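Vacuolar aminopeptidase 1 (Saccharomyces cerevisiae, PDB 5JGF) removes single amino acids, preferably neutral or hydrophobic ones, from the N-termini of peptides in the vacuole, working as a zinc-dependent dodecamer of the M18 family. Local coordinates at residues 342-348 with 429-435; 357-363 with 401-406. One frame throughout, in Å; residues are numbered along the deposited sequence.

Contact 1 of 2, residues 342-348 with 429-435; sequences SADVNHL and DLGIAQL. With ZN (zinc ion), chain K.
OD1 of D429 is gripped by the hydroxyls of S342 and T414, with water 1 as a further close neighbour. S342 OG donates to D429 OD1 over 2.7 Å, arriving from above the carboxylate plane. With OG anti to the backbone N (chi1 173°), the serine hydroxyl swings onto that oxygen. Water 1 sits between the same oxygen and S342 O, while D429 OD2 takes the backbone N-H of A380. A leucine in place of D429 would probably leave the hydroxyls of S342 and T414 without their shared acceptor and the amide of A380 without its mate.

The backbones run parallel. L430 N bonds to S342 O, and D344 N reaches L430 O at 2.9 Å in the carbonyl plane. At D344 the pairing breaks, and G431 comes so close to D344 O that there is no room for a side chain between them. Beyond this break the chains bond again, more loosely as a strand: Q434 N to N346 O, then L348 N to Q434 O, a straight N-H approach (176°) from above the carbonyl plane. N346 lays OD1 on A433, 3.2 Å from its CB, and turns ND2 to S372 and T370 of the neighbouring strand. L348 sets CG against A433 CB at 3.6 Å.

The side chain of D344 leaves on the side away from strand 426-434, and its carboxylate holds the zinc ion with both oxygens, OD1 at 2.1 Å and the longer OD2 at 2.5 Å, beside H91 and D262. Water 2, also on the metal, donates to V345 O, and water 3 joins H347 ND1 to Q434 O. Strand pairing thus fixes the backbone on both sides of a zinc ligand and reaches H347, a probable substrate-binding residue.

Contact 2 of 2, residues 357-363 with 401-406; sequences YLKNHFP and QYFQIK
L358 and K406 cross at one end of this contact, the aliphatic part of the lysine lying over the backbone that carries the leucine. K406 CG sits 3.7 Å from L358 CB, and its CD passes beside Y357 O. A bend at chi3 (64°) lifts the lysine amine to water 5, which also lies within hydrogen-bonding distance of Y357 O; the amine also bonds to E355 O.

L358 has CG anti to its own nitrogen (chi1 178°), and this sends CD2 toward the 404-405 backbone and over one face of the H361 ring, nearer the rim of the ring than its middle. The ring and the Q404 side chain run alongside each other in the same direction, the ring plane 47° from the amide. ND1 of H361 donates to K359 O at 2.9 Å, the acceptor lying in the ring plane, which fixes the ring's rotation within the type II turn 358-361. NE2 bonds to the backbone of V102 in a neighbouring subunit.

F403 presents its ring edge to two neighbours: Y357 CE2 lies 4.2 Å from F403 CE2, and P363 CD is at 4.1 Å from F403 CD2. At the far end P363 CB packs on the amide of Q401, 3.6 Å from CD, while that amide is held by V364 N and G368 O.

Between these groups the backbones meet sparsely. Q404 N donates to H361 O at 3.3 Å, and water 6 binds L358 N, H361 O and Q404 O together; water 7 links F362 O with Y402 N. The loop is therefore fastened to the 401-406 segment by one direct backbone bond, bridging waters and interleaved side chains, and its turn hands H361 on to the next subunit.

In the fold
Contact 1 is wholly buried, pairing two parallel strands well inside the mixed sheet; contact 2 lies further out, where a loop between strands 339-347 and 369-372 meets the outermost strand of that sheet within this chain, 400-403. The inner contact depends on parallel backbone bonds, broken once at the metal ligand, and a buried carboxylate, the outer one on aromatic and aliphatic packing with waters filling in for strand pairing. Their centres are about 12 Å apart, and they touch: P363 packs on A433, and F403 meets the H347 ring edge-to-face. Both border a second subunit, where F170 meets H347 and Y357, while a third subunit adjoins contact 2.

Contact 1 of 2, residues 342-348 with 429-435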
loop_
_atom_site.group_PDB
_atom_site.type_symbol
_atom_site.label_atom_id
_atom_site.label_comp_id
_atom_site.label_asym_id
_atom_site.label_seq_id
_atom_site.Cartn_x
_atom_site.Cartn_y
_atom_site.Cartn_z
ATOM N N SER D 342 -36.102 -29.068 15.583
ATOM C CA SER D 342 -34.647 -29.089 15.622
ATOM C C SER D 342 -34.327 -28.053 16.692
ATOM O O SER D 342 -34.379 -26.852 16.432
ATOM C CB SER D 342 -34.068 -28.653 14.275
ATOM O OG SER D 342 -32.663 -28.511 14.359
ATOM N N ALA D 343 -34.025 -28.522 17.900
ATOM C CA ALA D 343 -33.757 -27.628 19.017
ATOM C C ALA D 343 -32.278 -27.358 19.234
ATOM O O ALA D 343 -31.548 -28.205 19.744
ATOM C CB ALA D 343 -34.378 -28.198 20.296
ATOM N N ASP D 344 -31.849 -26.165 18.834
ATOM C CA ASP D 344 -30.462 -25.752 18.995
ATOM C C ASP D 344 -30.503 -24.304 19.469
ATOM O O ASP D 344 -31.286 -23.497 18.967
ATOM C CB ASP D 344 -29.708 -25.854 17.664
ATOM C CG ASP D 344 -28.198 -25.856 17.847
ATOM O OD1 ASP D 344 -27.740 -25.634 18.984
ATOM O OD2 ASP D 344 -27.472 -26.079 16.853
ATOM N N VAL D 345 -29.677 -23.981 20.453
ATOM C CA VAL D 345 -29.642 -22.631 20.992
ATOM C C VAL D 345 -29.419 -21.588 19.905
ATOM O O VAL D 345 -28.721 -21.840 18.924
ATOM C CB VAL D 345 -28.525 -22.489 22.049
ATOM C CG1 VAL D 345 -28.847 -23.351 23.262
ATOM C CG2 VAL D 345 -27.180 -22.900 21.448
ATOM N N ASN D 346 -30.050 -20.431 20.066
ATOM C CA ASN D 346 -29.862 -19.342 19.123
ATOM C C ASN D 346 -29.337 -18.144 19.910
ATOM O O ASN D 346 -29.015 -18.269 21.094
ATOM C CB ASN D 346 -31.147 -19.006 18.351
ATOM C CG ASN D 346 -32.398 -19.229 19.164
ATOM O OD1 ASN D 346 -32.460 -18.874 20.334
ATOM N ND2 ASN D 346 -33.418 -19.807 18.532
ATOM N N HIS D 347 -29.268 -16.983 19.275
ATOM C CA HIS D 347 -28.667 -15.821 19.919
ATOM C C HIS D 347 -29.518 -14.801 20.652
ATOM O O HIS D 347 -30.394 -14.170 20.066
ATOM C CB HIS D 347 -27.826 -15.069 18.885
ATOM C CG HIS D 347 -26.866 -15.939 18.138
ATOM N ND1 HIS D 347 -25.701 -16.415 18.698
ATOM C CD2 HIS D 347 -26.904 -16.427 16.874
ATOM C CE1 HIS D 347 -25.060 -17.158 17.813
ATOM N NE2 HIS D 347 -25.770 -17.182 16.699
ATOM N N LEU D 348 -29.231 -14.626 21.939
ATOM C CA LEU D 348 -29.914 -13.614 22.729
ATOM C C LEU D 348 -29.352 -12.274 22.271
ATOM O O LEU D 348 -28.184 -12.179 21.893
ATOM C CB LEU D 348 -29.596 -13.762 24.218
ATOM C CG LEU D 348 -30.459 -14.662 25.096
ATOM C CD1 LEU D 348 -29.875 -14.687 26.510
ATOM C CD2 LEU D 348 -31.890 -14.135 25.118
ATOM N N ASP D 429 -36.785 -25.182 13.196
ATOM C CA ASP D 429 -35.589 -24.855 13.957
ATOM C C ASP D 429 -35.943 -23.802 14.997
ATOM O O ASP D 429 -36.503 -22.757 14.674
ATOM C CB ASP D 429 -34.485 -24.331 13.030
ATOM C CG ASP D 429 -33.633 -25.448 12.450
ATOM O OD1 ASP D 429 -32.819 -26.032 13.199
ATOM O OD2 ASP D 429 -33.781 -25.745 11.249
ATOM N N LEU D 430 -35.630 -24.102 16.252
ATOM C CA LEU D 430 -35.901 -23.192 17.355
ATOM C C LEU D 430 -34.999 -23.593 18.506
ATOM O O LEU D 430 -34.239 -24.551 18.402
ATOM C CB LEU D 430 -37.373 -23.286 17.777
ATOM C CG LEU D 430 -37.993 -24.678 17.981
ATOM C CD1 LEU D 430 -37.341 -25.393 19.151
ATOM C CD2 LEU D 430 -39.499 -24.520 18.229
ATOM N N GLY D 431 -35.079 -22.864 19.609
ATOM C CA GLY D 431 -34.243 -23.212 20.736
ATOM C C GLY D 431 -34.277 -22.163 21.815
ATOM O O GLY D 431 -34.977 -21.159 21.698
ATOM N N ILE D 432 -33.532 -22.418 22.881
ATOM C CA ILE D 432 -33.440 -21.490 23.992
ATOM C C ILE D 432 -32.279 -20.577 23.620
ATOM O O ILE D 432 -31.186 -21.054 23.317
ATOM C CB ILE D 432 -33.128 -22.241 25.305
ATOM C CG1 ILE D 432 -34.251 -23.244 25.599
ATOM C CG2 ILE D 432 -32.971 -21.249 26.455
ATOM C CD1 ILE D 432 -33.978 -24.167 26.782
ATOM N N ALA D 433 -32.525 -19.271 23.616
ATOM C CA ALA D 433 -31.497 -18.307 23.252
ATOM C C ALA D 433 -30.471 -18.112 24.358
ATOM O O ALA D 433 -30.784 -18.228 25.541
ATOM C CB ALA D 433 -32.141 -16.969 22.895
ATOM N N GLN D 434 -29.239 -17.814 23.962
ATOM C CA GLN D 434 -28.170 -17.585 24.921
ATOM C C GLN D 434 -27.225 -16.501 24.425
ATOM O O GLN D 434 -27.202 -16.165 23.241
ATOM C CB GLN D 434 -27.358 -18.864 25.154
ATOM C CG GLN D 434 -26.658 -19.383 23.904
ATOM C CD GLN D 434 -25.529 -20.339 24.226
ATOM O OE1 GLN D 434 -24.435 -19.921 24.627
ATOM N NE2 GLN D 434 -25.785 -21.628 24.065
ATOM N N LEU D 435 -26.450 -15.955 25.352
ATOM C CA LEU D 435 -25.458 -14.942 25.026
ATOM C C LEU D 435 -24.137 -15.677 24.879
ATOM O O LEU D 435 -23.978 -16.782 25.398
ATOM C CB LEU D 435 -25.312 -13.936 26.170
ATOM C CG LEU D 435 -26.362 -12.843 26.355
ATOM C CD1 LEU D 435 -26.132 -12.148 27.692
ATOM C CD2 LEU D 435 -26.271 -11.851 25.205
HETATM ZN ZN ZN K . -25.637 -25.707 18.591
HETATM O O HOH W 1 -32.263 -25.196 15.634
HETATM O O HOH W 2 -26.209 -23.383 18.251
HETATM O O HOH W 3 -24.983 -15.792 21.348
HETATM O O HOH W 4 -24.075 -25.485 17.290
#

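Contact 2 of 2, residues 357-363 with 401-406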
loop_
_atom_site.group_PDB
_atom_site.type_symbol
_atom_site.label_atom_id
_atom_site.label_comp_id
_atom_site.label_asym_id
_atom_site.label_seq_id
_atom_site.Cartn_x
_atom_site.Cartn_y
_atom_site.Cartn_z
ATOM N N TYR D 357 -27.752 -7.242 15.357
ATOM C CA TYR D 357 -29.050 -7.854 15.598
ATOM C C TYR D 357 -30.151 -7.185 14.785
ATOM O O TYR D 357 -30.225 -5.958 14.696
ATOM C CB TYR D 357 -29.390 -7.828 17.088
ATOM C CG TYR D 357 -28.571 -8.811 17.897
ATOM C CD1 TYR D 357 -27.323 -8.457 18.417
ATOM C CD2 TYR D 357 -29.025 -10.113 18.109
ATOM C CE1 TYR D 357 -26.550 -9.380 19.132
ATOM C CE2 TYR D 357 -28.262 -11.042 18.820
ATOM C CZ TYR D 357 -27.026 -10.668 19.329
ATOM O OH TYR D 357 -26.279 -11.583 20.038
ATOM N N LEU D 358 -31.003 -8.010 14.190
ATOM C CA LEU D 358 -32.098 -7.537 13.351
ATOM C C LEU D 358 -33.289 -7.055 14.170
ATOM O O LEU D 358 -33.875 -7.814 14.943
ATOM C CB LEU D 358 -32.537 -8.661 12.407
ATOM C CG LEU D 358 -33.708 -8.385 11.460
ATOM C CD1 LEU D 358 -33.354 -7.253 10.500
ATOM C CD2 LEU D 358 -34.029 -9.657 10.687
ATOM N N LYS D 359 -33.641 -5.786 13.991
ATOM C CA LYS D 359 -34.762 -5.196 14.706
ATOM C C LYS D 359 -36.004 -6.060 14.514
ATOM O O LYS D 359 -36.301 -6.494 13.400
ATOM C CB LYS D 359 -35.022 -3.777 14.193
ATOM C CG LYS D 359 -36.095 -3.021 14.961
ATOM C CD LYS D 359 -36.187 -1.577 14.489
ATOM C CE LYS D 359 -37.252 -0.811 15.262
ATOM N NZ LYS D 359 -36.973 -0.810 16.723
ATOM N N ASN D 360 -36.711 -6.300 15.615
ATOM C CA ASN D 360 -37.924 -7.114 15.639
ATOM C C ASN D 360 -37.672 -8.601 15.427
ATOM O O ASN D 360 -38.621 -9.385 15.346
ATOM C CB ASN D 360 -38.940 -6.617 14.603
ATOM C CG ASN D 360 -39.430 -5.214 14.902
ATOM O OD1 ASN D 360 -39.705 -4.878 16.055
ATOM N ND2 ASN D 360 -39.553 -4.393 13.866
ATOM N N HIS D 361 -36.400 -8.988 15.341
ATOM C CA HIS D 361 -36.046 -10.392 15.146
ATOM C C HIS D 361 -34.930 -10.880 16.066
ATOM O O HIS D 361 -33.979 -11.525 15.621
ATOM C CB HIS D 361 -35.642 -10.666 13.693
ATOM C CG HIS D 361 -36.716 -10.366 12.693
ATOM N ND1 HIS D 361 -37.044 -9.082 12.316
ATOM C CD2 HIS D 361 -37.522 -11.187 11.977
ATOM C CE1 HIS D 361 -38.003 -9.124 11.408
ATOM N NE2 HIS D 361 -38.311 -10.388 11.184
ATOM N N PHE D 362 -35.034 -10.549 17.347
ATOM C CA PHE D 362 -34.064 -11.023 18.321
ATOM C C PHE D 362 -34.802 -11.309 19.620
ATOM O O PHE D 362 -35.805 -10.663 19.933
ATOM C CB PHE D 362 -32.923 -10.011 18.538
ATOM C CG PHE D 362 -33.369 -8.664 19.040
ATOM C CD1 PHE D 362 -33.816 -8.501 20.348
ATOM C CD2 PHE D 362 -33.319 -7.552 18.204
ATOM C CE1 PHE D 362 -34.205 -7.246 20.821
ATOM C CE2 PHE D 362 -33.706 -6.289 18.666
ATOM C CZ PHE D 362 -34.148 -6.138 19.975
ATOM N N PRO D 363 -34.339 -12.316 20.373
ATOM C CA PRO D 363 -34.948 -12.703 21.645
ATOM C C PRO D 363 -34.278 -12.040 22.845
ATOM O O PRO D 363 -33.157 -11.541 22.751
ATOM C CB PRO D 363 -34.751 -14.209 21.658
ATOM C CG PRO D 363 -33.367 -14.337 21.070
ATOM C CD PRO D 363 -33.397 -13.353 19.905
ATOM N N GLN D 401 -40.449 -16.259 20.652
ATOM C CA GLN D 401 -39.635 -15.140 20.189
ATOM C C GLN D 401 -39.068 -15.475 18.820
ATOM O O GLN D 401 -39.174 -16.610 18.360
ATOM C CB GLN D 401 -38.490 -14.871 21.165
ATOM C CG GLN D 401 -38.925 -14.774 22.614
ATOM C CD GLN D 401 -37.830 -14.220 23.495
ATOM O OE1 GLN D 401 -37.602 -13.011 23.531
ATOM N NE2 GLN D 401 -37.134 -15.104 24.200
ATOM N N TYR D 402 -38.460 -14.485 18.175
ATOM C CA TYR D 402 -37.890 -14.675 16.845
ATOM C C TYR D 402 -36.411 -14.335 16.762
ATOM O O TYR D 402 -35.930 -13.437 17.452
ATOM C CB TYR D 402 -38.555 -13.750 15.824
ATOM C CG TYR D 402 -39.961 -14.060 15.378
ATOM C CD1 TYR D 402 -40.604 -15.246 15.728
ATOM C CD2 TYR D 402 -40.636 -13.162 14.554
ATOM C CE1 TYR D 402 -41.895 -15.526 15.260
ATOM C CE2 TYR D 402 -41.908 -13.426 14.084
ATOM C CZ TYR D 402 -42.535 -14.606 14.437
ATOM O OH TYR D 402 -43.797 -14.850 13.946
ATOM N N PHE D 403 -35.702 -15.061 15.902
ATOM C CA PHE D 403 -34.316 -14.743 15.608
ATOM C C PHE D 403 -34.054 -14.996 14.131
ATOM O O PHE D 403 -34.316 -16.086 13.614
ATOM C CB PHE D 403 -33.288 -15.538 16.415
ATOM C CG PHE D 403 -31.865 -15.211 16.018
ATOM C CD1 PHE D 403 -31.222 -15.929 15.013
ATOM C CD2 PHE D 403 -31.228 -14.090 16.545
ATOM C CE1 PHE D 403 -29.970 -15.530 14.529
ATOM C CE2 PHE D 403 -29.978 -13.680 16.070
ATOM C CZ PHE D 403 -29.349 -14.402 15.059
ATOM N N GLN D 404 -33.567 -13.958 13.457
ATOM C CA GLN D 404 -33.197 -14.020 12.048
ATOM C C GLN D 404 -32.049 -13.025 11.913
ATOM O O GLN D 404 -32.018 -12.021 12.620
ATOM C CB GLN D 404 -34.357 -13.614 11.126
ATOM C CG GLN D 404 -33.982 -13.679 9.633
ATOM C CD GLN D 404 -35.187 -13.666 8.702
ATOM O OE1 GLN D 404 -36.178 -14.358 8.943
ATOM N NE2 GLN D 404 -35.097 -12.893 7.624
ATOM N N ILE D 405 -31.103 -13.305 11.024
ATOM C CA ILE D 405 -29.958 -12.414 10.839
ATOM C C ILE D 405 -30.308 -11.201 9.988
ATOM O O ILE D 405 -31.279 -11.218 9.234
ATOM C CB ILE D 405 -28.782 -13.140 10.143
ATOM C CG1 ILE D 405 -29.207 -13.583 8.737
ATOM C CG2 ILE D 405 -28.338 -14.339 10.973
ATOM C CD1 ILE D 405 -28.045 -14.009 7.842
ATOM N N LYS D 406 -29.520 -10.138 10.123
ATOM C CA LYS D 406 -29.730 -8.950 9.305
ATOM C C LYS D 406 -29.277 -9.368 7.910
ATOM O O LYS D 406 -28.463 -10.285 7.773
ATOM C CB LYS D 406 -28.873 -7.788 9.825
ATOM C CG LYS D 406 -29.284 -7.313 11.215
ATOM C CD LYS D 406 -28.395 -6.191 11.738
ATOM C CE LYS D 406 -28.506 -4.932 10.893
ATOM N NZ LYS D 406 -27.764 -3.787 11.510
HETATM O O HOH W 5 -29.310 -3.396 13.937
HETATM O O HOH W 6 -31.330 -10.634 15.054
HETATM O O HOH W 7 -38.528 -11.855 19.249
#